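DNA protection during starvation protein (PDB 2YW6) probably protects DNA from oxidative damage by oxidising iron(II) with hydrogen peroxide and storing the iron as a mineral inside a hollow twelve-subunit shell. Local coordinates at residues 28-33 with 90-95; 69-74 with 132-137. All blocks are in the same frame, centred on the assembly; numbering follows the deposited sequence.

Contact 1. Residues 28-33 with 90-95; sequences YNDLHL and RTWDDY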
# COMPACT_ATOMS: atom_id res chain seq x y z
N TYR B 28 24.47 21.01 -4.97
CA TYR B 28 23.56 19.99 -4.47
C TYR B 28 24.31 18.71 -4.16
O TYR B 28 24.15 18.14 -3.09
CB TYR B 28 22.46 19.70 -5.50
CG TYR B 28 21.42 20.80 -5.65
CD1 TYR B 28 20.53 20.80 -6.73
CD2 TYR B 28 21.30 21.81 -4.69
CE1 TYR B 28 19.54 21.78 -6.84
CE2 TYR B 28 20.31 22.79 -4.79
CZ TYR B 28 19.43 22.78 -5.87
OH TYR B 28 18.47 23.75 -5.97
N ASN B 29 25.15 18.26 -5.09
CA ASN B 29 25.91 17.04 -4.87
C ASN B 29 26.75 17.18 -3.60
O ASN B 29 26.73 16.30 -2.72
CB ASN B 29 26.82 16.73 -6.05
CG ASN B 29 26.05 16.30 -7.29
OD1 ASN B 29 24.91 15.87 -7.19
ND2 ASN B 29 26.68 16.40 -8.45
N ASP B 30 27.48 18.29 -3.52
CA ASP B 30 28.32 18.55 -2.36
C ASP B 30 27.43 18.61 -1.13
O ASP B 30 27.80 18.15 -0.04
CB ASP B 30 29.06 19.88 -2.54
CG ASP B 30 30.17 20.08 -1.52
OD1 ASP B 30 30.40 19.18 -0.69
OD2 ASP B 30 30.81 21.16 -1.54
N LEU B 31 26.22 19.14 -1.31
CA LEU B 31 25.27 19.27 -0.21
C LEU B 31 24.75 17.97 0.34
O LEU B 31 24.76 17.78 1.56
CB LEU B 31 24.09 20.15 -0.62
CG LEU B 31 23.12 20.52 0.52
CD1 LEU B 31 23.86 20.92 1.79
CD2 LEU B 31 22.24 21.66 0.03
N HIS B 32 24.29 17.06 -0.52
CA HIS B 32 23.77 15.82 0.03
C HIS B 32 24.90 14.93 0.56
O HIS B 32 24.68 14.12 1.46
CB HIS B 32 22.82 15.10 -0.96
CG HIS B 32 23.47 14.54 -2.19
ND1 HIS B 32 24.34 13.46 -2.15
CD2 HIS B 32 23.32 14.86 -3.49
CE1 HIS B 32 24.68 13.14 -3.38
NE2 HIS B 32 24.08 13.97 -4.22
N LEU B 33 26.11 15.10 0.04
CA LEU B 33 27.25 14.33 0.55
C LEU B 33 27.49 14.82 1.97
O LEU B 33 27.55 14.05 2.93
CB LEU B 33 28.51 14.61 -0.27
CG LEU B 33 28.61 14.03 -1.69
CD1 LEU B 33 29.82 14.65 -2.38
CD2 LEU B 33 28.72 12.50 -1.63
N ARG B 90 32.85 23.79 -6.87
CA ARG B 90 32.79 24.15 -5.46
C ARG B 90 33.43 25.50 -5.14
O ARG B 90 34.43 25.91 -5.75
CB ARG B 90 33.46 23.07 -4.60
CG ARG B 90 34.80 23.46 -4.00
CD ARG B 90 35.53 22.27 -3.40
NE ARG B 90 34.70 21.53 -2.46
CZ ARG B 90 35.14 20.52 -1.71
NH1 ARG B 90 36.41 20.15 -1.78
NH2 ARG B 90 34.31 19.91 -0.87
N THR B 91 32.83 26.19 -4.18
CA THR B 91 33.32 27.47 -3.72
C THR B 91 33.42 27.31 -2.21
O THR B 91 34.40 27.72 -1.59
CB THR B 91 32.37 28.63 -4.05
OG1 THR B 91 32.31 28.81 -5.47
CG2 THR B 91 32.86 29.92 -3.40
N TRP B 92 32.38 26.71 -1.62
CA TRP B 92 32.37 26.47 -0.19
C TRP B 92 33.34 25.31 0.07
O TRP B 92 33.07 24.16 -0.28
CB TRP B 92 30.93 26.19 0.32
CG TRP B 92 30.57 24.77 0.79
CD1 TRP B 92 31.22 24.03 1.75
CD2 TRP B 92 29.45 23.98 0.36
NE1 TRP B 92 30.57 22.83 1.93
CE2 TRP B 92 29.49 22.77 1.10
CE3 TRP B 92 28.43 24.18 -0.58
CZ2 TRP B 92 28.53 21.77 0.92
CZ3 TRP B 92 27.48 23.18 -0.75
CH2 TRP B 92 27.54 21.99 -0.00
N ASP B 93 34.50 25.67 0.62
CA ASP B 93 35.58 24.74 0.95
C ASP B 93 35.21 23.26 0.99
O ASP B 93 34.88 22.68 -0.04
CB ASP B 93 36.18 25.16 2.29
CG ASP B 93 35.11 25.40 3.35
OD1 ASP B 93 34.55 24.41 3.86
OD2 ASP B 93 34.82 26.58 3.64
N ASP B 94 35.29 22.66 2.17
CA ASP B 94 34.96 21.24 2.35
C ASP B 94 34.59 21.07 3.82
O ASP B 94 35.41 21.33 4.70
CB ASP B 94 36.16 20.36 1.98
CG ASP B 94 35.85 18.87 2.04
OD1 ASP B 94 35.76 18.31 3.16
OD2 ASP B 94 35.68 18.25 0.97
N TYR B 95 33.35 20.65 4.08
CA TYR B 95 32.86 20.48 5.45
C TYR B 95 33.95 19.82 6.28
O TYR B 95 34.37 18.71 6.00
CB TYR B 95 31.58 19.63 5.48
CG TYR B 95 30.81 19.74 6.79
CD1 TYR B 95 29.93 20.81 7.02
CD2 TYR B 95 30.94 18.76 7.78
CE1 TYR B 95 29.20 20.90 8.22
CE2 TYR B 95 30.21 18.85 8.98
CZ TYR B 95 29.34 19.92 9.18
OH TYR B 95 28.58 19.97 10.32
O HOH W 1 31.75 19.27 1.78
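D30 lays its carboxylate flat on the indole of W92. This joins helix 12-41 of the ferritin-like four-helix bundle to the loop that follows the short helix 83-89. That short helix sits in the long connection between the second and third bundle helices, as in other Dps proteins.

The flat contact is a stack. OD2 of D30 lies 3.3 Å above the plane of the W92 ring system, over its centre. The two planes are only 7° apart. CG of D30 is anti to the backbone N (chi1 -168°), which carries the carboxylate out from the helix and over the ring. The apolar part is smaller. The indole meets L31 with its edge, and CH2 of W92 lies 4.0 Å from CB of L31. V112 of helix 102-127 touches both W92 and L31, so the indole bridges two bundle helices.

The charged contacts form a network of D30, R90 and D94. The D30-R90 ion pair is long, with OD2 of D30 3.8 Å from NH2 of R90. The stronger link is inside the loop, where NH2 of R90 donates to OD2 of D94 at 2.8 Å. R90 is poorly ordered and its guanidinium is modelled too close to the D93 carbonyl, so both distances are doubtful. D94 also bonds T82 and G84 of a second subunit, whose P83 packs on D30 and R90. The network therefore reaches a subunit interface.

Water makes the remaining polar link. It donates to OD1 of D30 at 2.8 Å and accepts from the backbone N of Y95 at 3.1 Å.

Contact 2. Residues 69-74 with 132-137; sequences AERIAT and LVSQDL
R71 starts with CG anti to its own N (chi1 -175°) and then bends at chi2 (56°). This carries the guanidinium from helix 47-75 across to V133 and S134 on helix 132-155. In S134, OG is anti to the carbonyl carbon (chi1 -59°) and faces the arginine. The two segments run antiparallel as neighbours in the four-helix bundle. Their axes are 11.5 Å apart, and the long arginine spans that gap.

One hydrogen bond joins them. NE of R71 donates to OG of S134 at 2.9 Å. The bond is nearly straight, and OG lies in the guanidinium plane. V133 comes over one face of the same group, with CG1 3.6 Å above the plane and set toward its rim. CB of V133 is 3.4 Å from NH2 of R71. Nearer the backbone, CB of R71 and CD1 of L137 are just in contact at 4.5 Å.

The other nitrogens of R71 go elsewhere. NH2 makes a salt bridge with D131, which also accepts a bond from S134 N in the first turn of helix 132-155. NH1 pairs with E146 of a third subunit.

R71 directly follows E70, an iron ligand by similarity. R71 is buried, yet each of its three guanidinium nitrogens has a polar partner. The two acids probably balance the buried positive charge. Together the hydrogen bond and two salt bridges should fix its rotation.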
# COMPACT_ATOMS: atom_id res chain seq x y z
N ALA B 69 20.24 18.36 -13.12
CA ALA B 69 21.06 17.67 -14.11
C ALA B 69 20.27 17.38 -15.38
O ALA B 69 20.74 17.64 -16.48
CB ALA B 69 21.62 16.38 -13.54
N GLU B 70 19.07 16.84 -15.24
CA GLU B 70 18.30 16.55 -16.43
C GLU B 70 17.90 17.83 -17.19
O GLU B 70 17.62 17.79 -18.39
CB GLU B 70 17.08 15.71 -16.07
CG GLU B 70 17.48 14.45 -15.32
CD GLU B 70 16.52 13.29 -15.50
OE1 GLU B 70 15.32 13.54 -15.78
OE2 GLU B 70 16.96 12.13 -15.36
N ARG B 71 17.91 18.96 -16.50
CA ARG B 71 17.56 20.23 -17.12
C ARG B 71 18.76 20.74 -17.94
O ARG B 71 18.59 21.35 -18.99
CB ARG B 71 17.14 21.26 -16.05
CG ARG B 71 16.63 22.60 -16.59
CD ARG B 71 15.46 22.41 -17.55
NE ARG B 71 14.96 23.68 -18.09
CZ ARG B 71 14.07 23.78 -19.07
NH1 ARG B 71 13.56 22.70 -19.64
NH2 ARG B 71 13.68 24.97 -19.49
N ILE B 72 19.96 20.47 -17.45
CA ILE B 72 21.16 20.87 -18.17
C ILE B 72 21.20 20.09 -19.50
O ILE B 72 21.39 20.68 -20.56
CB ILE B 72 22.44 20.60 -17.33
CG1 ILE B 72 22.47 21.55 -16.12
CG2 ILE B 72 23.70 20.77 -18.19
CD1 ILE B 72 23.62 21.31 -15.16
N ALA B 73 21.00 18.78 -19.43
CA ALA B 73 21.00 17.96 -20.63
C ALA B 73 19.88 18.40 -21.59
O ALA B 73 20.10 18.45 -22.80
CB ALA B 73 20.83 16.48 -20.27
N THR B 74 18.70 18.70 -21.05
CA THR B 74 17.56 19.13 -21.88
C THR B 74 17.93 20.42 -22.60
O THR B 74 17.50 20.65 -23.73
CB THR B 74 16.27 19.38 -21.05
OG1 THR B 74 15.88 18.18 -20.37
CG2 THR B 74 15.12 19.83 -21.95
N LEU B 132 12.27 31.09 -17.76
CA LEU B 132 11.30 31.04 -16.68
C LEU B 132 11.17 29.63 -16.09
O LEU B 132 11.05 29.48 -14.88
CB LEU B 132 9.92 31.51 -17.14
CG LEU B 132 9.77 33.01 -17.39
CD1 LEU B 132 8.34 33.33 -17.77
CD2 LEU B 132 10.18 33.76 -16.13
N VAL B 133 11.18 28.61 -16.95
CA VAL B 133 11.05 27.23 -16.50
C VAL B 133 12.17 26.84 -15.53
O VAL B 133 11.91 26.39 -14.42
CB VAL B 133 11.05 26.25 -17.70
CG1 VAL B 133 10.95 24.81 -17.20
CG2 VAL B 133 9.89 26.58 -18.61
N SER B 134 13.40 27.02 -15.97
CA SER B 134 14.55 26.71 -15.13
C SER B 134 14.49 27.53 -13.84
O SER B 134 14.94 27.06 -12.80
CB SER B 134 15.84 27.02 -15.88
OG SER B 134 15.88 26.25 -17.06
N GLN B 135 13.94 28.74 -13.91
CA GLN B 135 13.84 29.58 -12.72
C GLN B 135 12.82 29.01 -11.74
O GLN B 135 13.04 28.99 -10.52
CB GLN B 135 13.40 31.00 -13.07
CG GLN B 135 13.22 31.84 -11.80
CD GLN B 135 12.55 33.18 -12.03
OE1 GLN B 135 11.36 33.25 -12.36
NE2 GLN B 135 13.31 34.25 -11.85
N ASP B 136 11.70 28.56 -12.28
CA ASP B 136 10.64 27.99 -11.45
C ASP B 136 11.20 26.78 -10.73
O ASP B 136 10.83 26.49 -9.59
CB ASP B 136 9.46 27.59 -12.34
CG ASP B 136 8.29 27.06 -11.54
OD1 ASP B 136 7.68 27.83 -10.77
OD2 ASP B 136 7.99 25.87 -11.70
N LEU B 137 12.10 26.07 -11.40
CA LEU B 137 12.74 24.90 -10.84
C LEU B 137 13.50 25.34 -9.60
O LEU B 137 13.38 24.73 -8.53
CB LEU B 137 13.71 24.30 -11.86
CG LEU B 137 14.08 22.82 -11.78
CD1 LEU B 137 15.55 22.65 -12.11
CD2 LEU B 137 13.77 22.28 -10.39

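Contacts 1 and 2 lie in the same four-helix bundle. Their centres are 20 Å apart and their nearest atoms about 6 Å, without touching. Contact 1 fastens the loop after helix 83-89 to helix 12-41. Contact 2 ties the end of helix 47-75 to the start of helix 132-155. V68 is near both: Y28, which does not touch the loop, and L137 both pack on it. Of the iron ligands inferred by similarity, E70 lies within segment 69-74 and D66 one turn earlier; two subunits share the site. The side chain of L137 is about 9 Å from that of D66. Contact 1 is away from this site. Both contacts touch the second subunit, whose H39 packs on E70.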